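PDB 4JBM: interferon-inducible protein AIM2, which senses double-stranded DNA in the cytosol, binding it through its HIN domain, and activates the AIM2 inflammasome that leads to pyroptosis. Local coordinates for residues R95-I100 with G114-Q119; G137-L142 with I172-G177; D156-T161 with S180-I185. One frame throughout, in Å; residues are numbered along the deposited sequence.

Contact 1: residues R95-I100 with G114-Q119. With nucleotides of chain D.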
loop_
_atom_site.group_PDB
_atom_site.type_symbol
_atom_site.label_atom_id
_atom_site.label_comp_id
_atom_site.label_asym_id
_atom_site.label_seq_id
_atom_site.Cartn_x
_atom_site.Cartn_y
_atom_site.Cartn_z
ATOM N N ARG A 95 2.900 -5.226 -8.549
ATOM C CA ARG A 95 1.497 -5.475 -8.252
ATOM C C ARG A 95 1.241 -6.648 -7.317
ATOM O O ARG A 95 0.141 -6.786 -6.783
ATOM C CB ARG A 95 0.714 -5.686 -9.554
ATOM C CG ARG A 95 0.697 -4.483 -10.498
ATOM C CD ARG A 95 -0.098 -3.320 -9.914
ATOM N NE ARG A 95 -1.529 -3.615 -9.763
ATOM C CZ ARG A 95 -2.440 -3.441 -10.721
ATOM N NH1 ARG A 95 -2.081 -2.986 -11.917
ATOM N NH2 ARG A 95 -3.714 -3.721 -10.491
ATOM N N GLU A 96 2.241 -7.499 -7.100
ATOM C CA GLU A 96 1.957 -8.729 -6.367
ATOM C C GLU A 96 2.038 -8.533 -4.847
ATOM O O GLU A 96 2.723 -7.635 -4.348
ATOM C CB GLU A 96 2.858 -9.874 -6.846
ATOM C CG GLU A 96 4.303 -9.800 -6.386
ATOM C CD GLU A 96 5.148 -10.886 -7.021
ATOM O OE1 GLU A 96 4.626 -11.591 -7.912
ATOM O OE2 GLU A 96 6.331 -11.029 -6.644
ATOM N N THR A 97 1.265 -9.342 -4.134
ATOM C CA THR A 97 1.230 -9.345 -2.679
ATOM C C THR A 97 2.421 -10.135 -2.141
ATOM O O THR A 97 2.557 -11.325 -2.427
ATOM C CB THR A 97 -0.054 -10.003 -2.175
ATOM O OG1 THR A 97 -1.192 -9.254 -2.637
ATOM C CG2 THR A 97 -0.048 -10.088 -0.642
ATOM N N PRO A 98 3.284 -9.480 -1.355
ATOM C CA PRO A 98 4.497 -10.138 -0.853
ATOM C C PRO A 98 4.152 -11.329 0.049
ATOM O O PRO A 98 3.111 -11.314 0.705
ATOM C CB PRO A 98 5.178 -9.030 -0.036
ATOM C CG PRO A 98 4.613 -7.729 -0.574
ATOM C CD PRO A 98 3.194 -8.071 -0.924
ATOM N N ARG A 99 5.002 -12.359 0.052
ATOM C CA ARG A 99 4.840 -13.486 0.974
ATOM C C ARG A 99 5.211 -13.060 2.410
ATOM O O ARG A 99 5.937 -12.088 2.606
ATOM C CB ARG A 99 5.687 -14.685 0.511
ATOM C CG ARG A 99 5.248 -15.301 -0.823
ATOM C CD ARG A 99 3.786 -15.710 -0.799
ATOM N NE ARG A 99 2.933 -14.630 -1.285
ATOM C CZ ARG A 99 1.611 -14.615 -1.191
ATOM N NH1 ARG A 99 0.963 -15.644 -0.647
ATOM N NH2 ARG A 99 0.937 -13.572 -1.652
ATOM N N ILE A 100 4.657 -13.741 3.407
ATOM C CA ILE A 100 4.946 -13.434 4.813
ATOM C C ILE A 100 6.419 -13.644 5.212
ATOM O O ILE A 100 7.008 -12.794 5.887
ATOM C CB ILE A 100 4.018 -14.234 5.736
ATOM C CG1 ILE A 100 2.581 -13.759 5.542
ATOM C CG2 ILE A 100 4.413 -14.060 7.192
ATOM C CD1 ILE A 100 1.562 -14.595 6.288
ATOM N N GLY A 114 -1.308 -5.189 -0.397
ATOM C CA GLY A 114 -1.586 -6.559 -0.784
ATOM C C GLY A 114 -2.892 -7.123 -0.268
ATOM O O GLY A 114 -3.652 -6.449 0.433
ATOM N N LEU A 115 -3.120 -8.390 -0.597
ATOM C CA LEU A 115 -4.359 -9.086 -0.279
ATOM C C LEU A 115 -4.015 -10.285 0.577
ATOM O O LEU A 115 -3.228 -11.131 0.173
ATOM C CB LEU A 115 -5.049 -9.553 -1.574
ATOM C CG LEU A 115 -6.392 -10.257 -1.376
ATOM C CD1 LEU A 115 -7.462 -9.287 -0.833
ATOM C CD2 LEU A 115 -6.853 -10.932 -2.670
ATOM N N PHE A 116 -4.619 -10.377 1.756
ATOM C CA PHE A 116 -4.201 -11.388 2.712
ATOM C C PHE A 116 -5.347 -12.190 3.294
ATOM O O PHE A 116 -6.347 -11.625 3.721
ATOM C CB PHE A 116 -3.396 -10.742 3.848
ATOM C CG PHE A 116 -2.176 -9.995 3.386
ATOM C CD1 PHE A 116 -0.969 -10.660 3.202
ATOM C CD2 PHE A 116 -2.225 -8.631 3.153
ATOM C CE1 PHE A 116 0.171 -9.976 2.806
ATOM C CE2 PHE A 116 -1.086 -7.929 2.746
ATOM C CZ PHE A 116 0.114 -8.606 2.567
ATOM N N LYS A 117 -5.179 -13.511 3.320
ATOM C CA LYS A 117 -6.131 -14.401 3.966
ATOM C C LYS A 117 -5.962 -14.261 5.470
ATOM O O LYS A 117 -4.835 -14.284 5.984
ATOM C CB LYS A 117 -5.885 -15.865 3.582
ATOM C CG LYS A 117 -6.141 -16.237 2.126
ATOM C CD LYS A 117 -5.802 -17.698 1.896
ATOM C CE LYS A 117 -4.297 -17.935 2.001
ATOM N NZ LYS A 117 -3.496 -17.202 0.968
ATOM N N VAL A 118 -7.081 -14.110 6.166
ATOM C CA VAL A 118 -7.084 -14.059 7.617
ATOM C C VAL A 118 -7.701 -15.305 8.255
ATOM O O VAL A 118 -8.807 -15.722 7.897
ATOM C CB VAL A 118 -7.774 -12.778 8.141
ATOM C CG1 VAL A 118 -8.995 -12.457 7.317
ATOM C CG2 VAL A 118 -8.117 -12.909 9.626
ATOM N N GLN A 119 -6.966 -15.887 9.202
ATOM C CA GLN A 119 -7.435 -17.021 9.991
ATOM C C GLN A 119 -8.059 -16.613 11.343
ATOM O O GLN A 119 -9.066 -17.186 11.747
ATOM C CB GLN A 119 -6.288 -18.012 10.228
ATOM C CG GLN A 119 -5.003 -17.357 10.719
ATOM C CD GLN A 119 -3.857 -18.334 10.875
ATOM O OE1 GLN A 119 -3.952 -19.493 10.475
ATOM N NE2 GLN A 119 -2.757 -17.866 11.453
ATOM P P DG D 2 -1.786 -11.359 -5.469
ATOM O OP1 DG D 2 -2.466 -11.085 -4.181
ATOM O OP2 DG D 2 -0.314 -11.195 -5.615
ATOM O "O5'" DG D 2 -2.121 -12.869 -5.859
ATOM C "C5'" DG D 2 -3.472 -13.281 -5.878
ATOM C "C4'" DG D 2 -3.546 -14.779 -6.091
ATOM O "O4'" DG D 2 -3.275 -15.070 -7.478
ATOM C "C3'" DG D 2 -2.564 -15.612 -5.285
ATOM O "O3'" DG D 2 -3.263 -16.788 -4.890
ATOM C "C2'" DG D 2 -1.399 -15.860 -6.244
ATOM C "C1'" DG D 2 -2.125 -15.891 -7.586
ATOM N N9 DG D 2 -1.380 -15.393 -8.745
ATOM C C8 DG D 2 -0.710 -14.204 -8.893
ATOM N N7 DG D 2 -0.158 -14.056 -10.070
ATOM C C5 DG D 2 -0.494 -15.233 -10.755
ATOM C C6 DG D 2 -0.172 -15.671 -12.075
ATOM O O6 DG D 2 0.486 -15.074 -12.930
ATOM N N1 DG D 2 -0.702 -16.927 -12.377
ATOM C C2 DG D 2 -1.421 -17.667 -11.478
ATOM N N2 DG D 2 -1.823 -18.839 -11.954
ATOM N N3 DG D 2 -1.737 -17.288 -10.240
ATOM C C4 DG D 2 -1.236 -16.061 -9.945
ATOM O "O5'" DG D 1 -3.476 -7.240 -9.920
ATOM C "C5'" DG D 1 -2.414 -7.812 -9.169
ATOM C "C4'" DG D 1 -2.909 -9.016 -8.398
ATOM O "O4'" DG D 1 -3.397 -10.017 -9.325
ATOM C "C3'" DG D 1 -1.880 -9.737 -7.550
ATOM O "O3'" DG D 1 -2.568 -10.490 -6.578
ATOM C "C2'" DG D 1 -1.239 -10.638 -8.598
ATOM C "C1'" DG D 1 -2.468 -11.100 -9.382
ATOM N N9 DG D 1 -2.179 -11.432 -10.788
ATOM C C8 DG D 1 -1.428 -10.720 -11.693
ATOM N N7 DG D 1 -1.351 -11.269 -12.882
ATOM C C5 DG D 1 -2.082 -12.437 -12.756
ATOM C C6 DG D 1 -2.357 -13.459 -13.697
ATOM O O6 DG D 1 -1.999 -13.511 -14.867
ATOM N N1 DG D 1 -3.134 -14.492 -13.175
ATOM C C2 DG D 1 -3.598 -14.495 -11.882
ATOM N N2 DG D 1 -4.339 -15.548 -11.528
ATOM N N3 DG D 1 -3.347 -13.542 -10.991
ATOM C C4 DG D 1 -2.595 -12.546 -11.483
#
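Thr97 faces the start of the 114-119 strand and uses both branches of its side chain there. Its hydroxyl accepts a hydrogen bond from the backbone N of Leu115 (OG1 to N 2.9 Å) and donates one to OP1 of nucleotide DG2 of chain D, with OG1 2.7 Å from that oxygen. The backbone N of Thr97 adds an almost straight bond to OP2 of the same phosphate (2.8 Å, N-H...O 176°). One threonine thus grips two phosphate oxygens, while Leu115 N fixes the rotation of the hydroxyl from the protein side.

The methyl completes the tight part. With OG1 beside the backbone N (chi1 -62°), CG2 is anti to that N and lies over one face of the Phe116 ring, 3.8 Å from its centroid, in a CH-pi contact whose nearest ring atoms are CE1 and CZ. Gly114 offers only backbone here: its CA lies 3.3 Å from Thr97 OG1, and its backbone angles suit a residue without CB.

The flanks are looser: Arg95 and Arg99 are partly exposed and touch little of the strand. Arg99 folds back so that NH2 bonds Thr97 O (2.9 Å); that oxygen lies in the guanidinium plane, whereas NH2 sits above the carbonyl plane. The same residue packs on another phosphate of the DNA. Arg95 comes near DG1 of chain D, with NH2 3.6 Å from O5', but no bond forms. The phosphate contacts of Thr97 and Arg99 fit the electrostatic DNA binding of the HIN domain.

Residues 95-100 lead from helix 88-95 to helix 100-103, where Ile100 N donates to Asp134 OD2. Beneath them, strand 111-123 lies between strands 127-134 and 157-160, and Phe116 packs on Ile132, Ile158 and Leu160.

Contact 2: residues G137-L142 with I172-G177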
loop_
_atom_site.group_PDB
_atom_site.type_symbol
_atom_site.label_atom_id
_atom_site.label_comp_id
_atom_site.label_asym_id
_atom_site.label_seq_id
_atom_site.Cartn_x
_atom_site.Cartn_y
_atom_site.Cartn_z
ATOM N N GLY A 137 4.243 -18.872 6.257
ATOM C CA GLY A 137 4.199 -18.555 7.670
ATOM C C GLY A 137 2.926 -17.851 8.090
ATOM O O GLY A 137 1.977 -17.731 7.311
ATOM N N THR A 138 2.898 -17.413 9.345
ATOM C CA THR A 138 1.776 -16.658 9.885
ATOM C C THR A 138 2.282 -15.300 10.336
ATOM O O THR A 138 3.474 -15.128 10.616
ATOM C CB THR A 138 1.118 -17.369 11.076
ATOM O OG1 THR A 138 2.094 -17.574 12.108
ATOM C CG2 THR A 138 0.548 -18.712 10.639
ATOM N N MET A 139 1.375 -14.336 10.416
ATOM C CA MET A 139 1.767 -12.990 10.803
ATOM C C MET A 139 0.571 -12.262 11.376
ATOM O O MET A 139 -0.546 -12.761 11.317
ATOM C CB MET A 139 2.328 -12.245 9.586
ATOM C CG MET A 139 3.244 -11.079 9.908
ATOM S SD MET A 139 3.760 -10.251 8.394
ATOM C CE MET A 139 4.903 -9.048 9.089
ATOM N N GLU A 140 0.808 -11.101 11.973
ATOM C CA GLU A 140 -0.278 -10.343 12.571
ATOM C C GLU A 140 -0.384 -8.955 11.946
ATOM O O GLU A 140 0.618 -8.334 11.594
ATOM C CB GLU A 140 -0.106 -10.295 14.086
ATOM C CG GLU A 140 -0.085 -11.683 14.715
ATOM C CD GLU A 140 -0.186 -11.649 16.229
ATOM O OE1 GLU A 140 0.607 -10.921 16.863
ATOM O OE2 GLU A 140 -1.056 -12.353 16.786
ATOM N N VAL A 141 -1.611 -8.487 11.769
ATOM C CA VAL A 141 -1.824 -7.199 11.144
ATOM C C VAL A 141 -2.569 -6.352 12.125
ATOM O O VAL A 141 -3.704 -6.658 12.484
ATOM C CB VAL A 141 -2.634 -7.315 9.844
ATOM C CG1 VAL A 141 -2.996 -5.931 9.319
ATOM C CG2 VAL A 141 -1.841 -8.075 8.821
ATOM N N LEU A 142 -1.907 -5.292 12.569
ATOM C CA LEU A 142 -2.424 -4.451 13.632
ATOM C C LEU A 142 -3.136 -3.236 13.064
ATOM O O LEU A 142 -2.511 -2.364 12.474
ATOM C CB LEU A 142 -1.263 -4.030 14.534
ATOM C CG LEU A 142 -1.448 -3.051 15.693
ATOM C CD1 LEU A 142 -2.481 -3.564 16.675
ATOM C CD2 LEU A 142 -0.104 -2.871 16.375
ATOM N N ILE A 172 7.313 -9.397 14.688
ATOM C CA ILE A 172 7.231 -8.430 13.605
ATOM C C ILE A 172 5.851 -8.552 12.975
ATOM O O ILE A 172 5.443 -9.638 12.563
ATOM C CB ILE A 172 8.314 -8.672 12.541
ATOM C CG1 ILE A 172 9.598 -9.184 13.196
ATOM C CG2 ILE A 172 8.573 -7.408 11.743
ATOM C CD1 ILE A 172 10.694 -9.523 12.218
ATOM N N GLN A 173 5.129 -7.441 12.909
ATOM C CA GLN A 173 3.747 -7.451 12.459
ATOM C C GLN A 173 3.584 -6.474 11.313
ATOM O O GLN A 173 4.551 -5.872 10.859
ATOM C CB GLN A 173 2.818 -7.016 13.597
ATOM C CG GLN A 173 3.064 -7.696 14.939
ATOM C CD GLN A 173 2.139 -7.184 16.035
ATOM O OE1 GLN A 173 1.836 -5.992 16.105
ATOM N NE2 GLN A 173 1.666 -8.094 16.879
ATOM N N LEU A 174 2.350 -6.308 10.862
ATOM C CA LEU A 174 2.035 -5.270 9.898
ATOM C C LEU A 174 1.144 -4.293 10.635
ATOM O O LEU A 174 0.173 -4.682 11.281
ATOM C CB LEU A 174 1.342 -5.844 8.653
ATOM C CG LEU A 174 2.195 -6.822 7.850
ATOM C CD1 LEU A 174 1.429 -7.390 6.664
ATOM C CD2 LEU A 174 3.452 -6.124 7.374
ATOM N N LYS A 175 1.486 -3.018 10.536
ATOM C CA LYS A 175 0.817 -1.986 11.308
ATOM C C LYS A 175 0.135 -0.994 10.389
ATOM O O LYS A 175 0.707 -0.577 9.392
ATOM C CB LYS A 175 1.841 -1.270 12.210
ATOM C CG LYS A 175 1.273 -0.170 13.107
ATOM C CD LYS A 175 2.256 0.230 14.217
ATOM C CE LYS A 175 1.993 1.648 14.723
ATOM N NZ LYS A 175 2.887 2.033 15.857
ATOM N N SER A 176 -1.107 -0.659 10.715
ATOM C CA SER A 176 -1.804 0.443 10.076
ATOM C C SER A 176 -1.192 1.757 10.534
ATOM O O SER A 176 -0.811 1.902 11.698
ATOM C CB SER A 176 -3.280 0.440 10.454
ATOM O OG SER A 176 -3.440 0.550 11.858
ATOM N N GLY A 177 -1.122 2.722 9.627
ATOM C CA GLY A 177 -0.712 4.061 9.997
ATOM C C GLY A 177 -1.891 4.989 9.788
ATOM O O GLY A 177 -2.977 4.539 9.408
HETATM O O HOH W 1 3.373 -11.329 13.747
#
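Between Glu140 and Ser176 the two strands run parallel, and the carbonyls and amides that face each other find partners in turn. Leu174 N donates to Glu140 O at 2.8 Å. Leu174 O faces Leu142 N in the next bond, although the 2.5 Å between those atoms is shorter than usual and its exact value is doubtful.

Leu142 O is gripped twice. Ser176 N reaches it at 2.8 Å, and Ser176 OG donates to it at 3.1 Å, in the carbonyl plane on a lone pair. The serine hydroxyl can do this because OG stands between its own backbone N and carbonyl carbon (chi1 59°); it is also bonded to Leu144 N, so it bridges two backbone positions of one strand.

Further back the strands diverge, and a water fills in for direct pairing: it donates to Ile172 O at 2.9 Å and accepts a weak bond from Glu140 N. Beside it Gln173 NE2 makes a weak, bent bond to Glu140 OE1 (3.0 Å, 128°), the amide and carboxylate planes turned 65° apart. The other amide atom, Gln173 OE1, rests against Leu142 CD2.

The apolar side belongs to Leu174. Met139 crosses it at about a right angle, its extended chain bringing CE within 3.7 Å of Leu174 CD2, while Val141 CG2 meets Leu174 CB at 3.9 Å.

This parallel pairing is the one that closes the five-stranded barrel of an OB fold, where the third and fifth strands meet. On one flank strand 137-144 pairs with 127-134; on the other strand 171-175 pairs with 163-168. Ile100 and Leu103 of helix 100-103 cover Met139 and Leu174.

Contact 3: residues D156-T161 with S180-I185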
loop_
_atom_site.group_PDB
_atom_site.type_symbol
_atom_site.label_atom_id
_atom_site.label_comp_id
_atom_site.label_asym_id
_atom_site.label_seq_id
_atom_site.Cartn_x
_atom_site.Cartn_y
_atom_site.Cartn_z
ATOM N N ASP A 156 -12.224 -14.806 5.394
ATOM C CA ASP A 156 -12.257 -13.609 4.576
ATOM C C ASP A 156 -10.841 -13.154 4.254
ATOM O O ASP A 156 -9.858 -13.763 4.671
ATOM C CB ASP A 156 -13.011 -12.478 5.282
ATOM C CG ASP A 156 -14.494 -12.768 5.444
ATOM O OD1 ASP A 156 -15.062 -13.472 4.583
ATOM O OD2 ASP A 156 -15.091 -12.266 6.421
ATOM N N LYS A 157 -10.749 -12.059 3.521
ATOM C CA LYS A 157 -9.466 -11.480 3.198
ATOM C C LYS A 157 -9.477 -10.009 3.563
ATOM O O LYS A 157 -10.538 -9.383 3.652
ATOM C CB LYS A 157 -9.142 -11.653 1.712
ATOM C CG LYS A 157 -9.049 -13.102 1.233
ATOM C CD LYS A 157 -8.643 -13.140 -0.243
ATOM C CE LYS A 157 -8.489 -14.557 -0.750
ATOM N NZ LYS A 157 -9.807 -15.143 -1.056
ATOM N N ILE A 158 -8.289 -9.477 3.816
ATOM C CA ILE A 158 -8.109 -8.057 4.034
ATOM C C ILE A 158 -7.189 -7.506 2.958
ATOM O O ILE A 158 -6.139 -8.082 2.661
ATOM C CB ILE A 158 -7.560 -7.753 5.442
ATOM C CG1 ILE A 158 -6.284 -8.541 5.711
ATOM C CG2 ILE A 158 -8.589 -8.104 6.479
ATOM C CD1 ILE A 158 -5.750 -8.359 7.142
ATOM N N ARG A 159 -7.612 -6.416 2.338
ATOM C CA ARG A 159 -6.792 -5.706 1.367
ATOM C C ARG A 159 -6.181 -4.509 2.084
ATOM O O ARG A 159 -6.900 -3.609 2.538
ATOM C CB ARG A 159 -7.630 -5.288 0.159
ATOM C CG ARG A 159 -6.849 -4.880 -1.087
ATOM C CD ARG A 159 -7.818 -4.202 -2.023
ATOM N NE ARG A 159 -8.216 -2.911 -1.466
ATOM C CZ ARG A 159 -9.182 -2.136 -1.944
ATOM N NH1 ARG A 159 -9.911 -2.522 -2.977
ATOM N NH2 ARG A 159 -9.448 -0.983 -1.353
ATOM N N LEU A 160 -4.856 -4.546 2.199
ATOM C CA LEU A 160 -4.050 -3.540 2.878
ATOM C C LEU A 160 -3.437 -2.584 1.862
ATOM O O LEU A 160 -2.895 -3.019 0.842
ATOM C CB LEU A 160 -2.916 -4.218 3.659
ATOM C CG LEU A 160 -3.150 -4.802 5.058
ATOM C CD1 LEU A 160 -4.447 -5.560 5.134
ATOM C CD2 LEU A 160 -1.995 -5.705 5.449
ATOM N N THR A 161 -3.532 -1.289 2.135
ATOM C CA THR A 161 -2.838 -0.281 1.333
ATOM C C THR A 161 -2.005 0.630 2.244
ATOM O O THR A 161 -2.543 1.238 3.175
ATOM C CB THR A 161 -3.823 0.561 0.500
ATOM O OG1 THR A 161 -4.782 -0.296 -0.136
ATOM C CG2 THR A 161 -3.084 1.370 -0.552
ATOM N N SER A 180 -3.005 4.886 6.150
ATOM C CA SER A 180 -3.222 3.564 5.575
ATOM C C SER A 180 -4.663 3.453 5.098
ATOM O O SER A 180 -5.548 4.146 5.598
ATOM C CB SER A 180 -2.923 2.456 6.591
ATOM O OG SER A 180 -1.611 2.582 7.101
ATOM N N PHE A 181 -4.892 2.588 4.123
ATOM C CA PHE A 181 -6.237 2.218 3.727
ATOM C C PHE A 181 -6.417 0.737 4.073
ATOM O O PHE A 181 -5.499 -0.066 3.897
ATOM C CB PHE A 181 -6.437 2.452 2.231
ATOM C CG PHE A 181 -7.874 2.541 1.824
ATOM C CD1 PHE A 181 -8.631 1.395 1.644
ATOM C CD2 PHE A 181 -8.461 3.770 1.603
ATOM C CE1 PHE A 181 -9.951 1.473 1.258
ATOM C CE2 PHE A 181 -9.781 3.860 1.223
ATOM C CZ PHE A 181 -10.529 2.708 1.048
ATOM N N PHE A 182 -7.604 0.370 4.542
ATOM C CA PHE A 182 -7.873 -1.005 4.929
ATOM C C PHE A 182 -9.247 -1.379 4.411
ATOM O O PHE A 182 -10.184 -0.594 4.531
ATOM C CB PHE A 182 -7.827 -1.139 6.453
ATOM C CG PHE A 182 -8.233 -2.493 6.971
ATOM C CD1 PHE A 182 -7.301 -3.507 7.073
ATOM C CD2 PHE A 182 -9.536 -2.739 7.381
ATOM C CE1 PHE A 182 -7.656 -4.748 7.559
ATOM C CE2 PHE A 182 -9.901 -3.983 7.868
ATOM C CZ PHE A 182 -8.957 -4.986 7.959
ATOM N N LYS A 183 -9.368 -2.570 3.834
ATOM C CA LYS A 183 -10.664 -3.032 3.339
ATOM C C LYS A 183 -10.879 -4.516 3.607
ATOM O O LYS A 183 -9.966 -5.315 3.474
ATOM C CB LYS A 183 -10.800 -2.760 1.838
ATOM C CG LYS A 183 -12.195 -3.043 1.291
ATOM C CD LYS A 183 -12.348 -2.623 -0.167
ATOM C CE LYS A 183 -13.822 -2.511 -0.541
ATOM N NZ LYS A 183 -14.066 -1.442 -1.546
ATOM N N VAL A 184 -12.100 -4.887 3.970
ATOM C CA VAL A 184 -12.411 -6.293 4.175
ATOM C C VAL A 184 -13.035 -6.850 2.904
ATOM O O VAL A 184 -14.028 -6.309 2.400
ATOM C CB VAL A 184 -13.358 -6.517 5.373
ATOM C CG1 VAL A 184 -13.955 -7.912 5.323
ATOM C CG2 VAL A 184 -12.617 -6.309 6.677
ATOM N N ILE A 185 -12.440 -7.924 2.389
ATOM C CA ILE A 185 -12.952 -8.603 1.206
ATOM C C ILE A 185 -13.586 -9.899 1.674
ATOM O O ILE A 185 -12.890 -10.827 2.080
ATOM C CB ILE A 185 -11.837 -8.922 0.186
ATOM C CG1 ILE A 185 -10.963 -7.688 -0.065
ATOM C CG2 ILE A 185 -12.444 -9.414 -1.119
ATOM C CD1 ILE A 185 -11.658 -6.588 -0.851
#
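Arg159 lays its guanidinium against the aliphatic chain of Lys183, whose CD sits over one face, off-centre and 3.5 Å from NH2. The two chains run alongside in the same direction. Arg159 leaves its strand with CG anti to the backbone N (chi1 -164°), and a later bend at chi3 (70°) swings NE round. From another direction the ring of Phe181 comes to the guanidinium edge, CE1 3.6 Å from NH2, with the two planes 41° apart. Ile185 CG1 covers the base of the arginine at CB.

On the opposite face of the sheet Phe182 is the central group. Its CZ and CE1 meet the CG2 methyl of Ile158, at 3.5 Å for CZ, and its CD1 lies 4.0 Å from Leu160 CD1. The ring also meets Tyr130. Ile158, packed on Ile132, and Leu160 point into the barrel interior; Phe182 and Val184 lie nearer its rim, against Thr150 and, for Val184, Cys152.

Holding both faces is a regular antiparallel ladder. Three hydrogen-bonded pairs, Lys157 with Ile185, Arg159 with Lys183 and Thr161 with Phe181, each give two backbone bonds; Ile185 N to Lys157 O is 2.7 Å, Lys183 N to Arg159 O 3.0 Å. Strand 181-185 is thereby added along the edge of 157-160, whose other edge is taken by 111-123. Asp156, at the start, is held by a salt bridge to Lys186 and by the backbone N of Glu153 and Ala187.

The chemistry is lopsided. Arg159 NE is buried without a partner, and Arg159 NH1 lies 4.5 Å from Lys183 NZ with like charge. The two would be expected to repel each other mildly and to add positive charge to this surface; that may help attract DNA, which the contact itself does not touch.

All three contacts, centred 10 to 12 Å apart, lie on the C-terminal OB fold of the HIN domain, contact 1 joining the connecting segment 95-100 to it. Contact 1 carries the DNA: it binds the phosphate directly, whereas the nearest atoms of contact 3 and contact 2 stay about 7 Å and 11 Å from the DNA. Contacts 1 and 3 are joined through neighbouring strands, Phe116 CE2 lying 3.6 Å from Leu160 CD2. Contact 2 meets contact 1 where Ile100 CG2 packs on Met139 CB at 3.7 Å, and meets contact 3 where Leu174 CD1 comes 4.0 Å from Leu160 CD2. Leu160 touches both other contacts. In sequence contacts 2 and 3 interleave, while contact 1 precedes both.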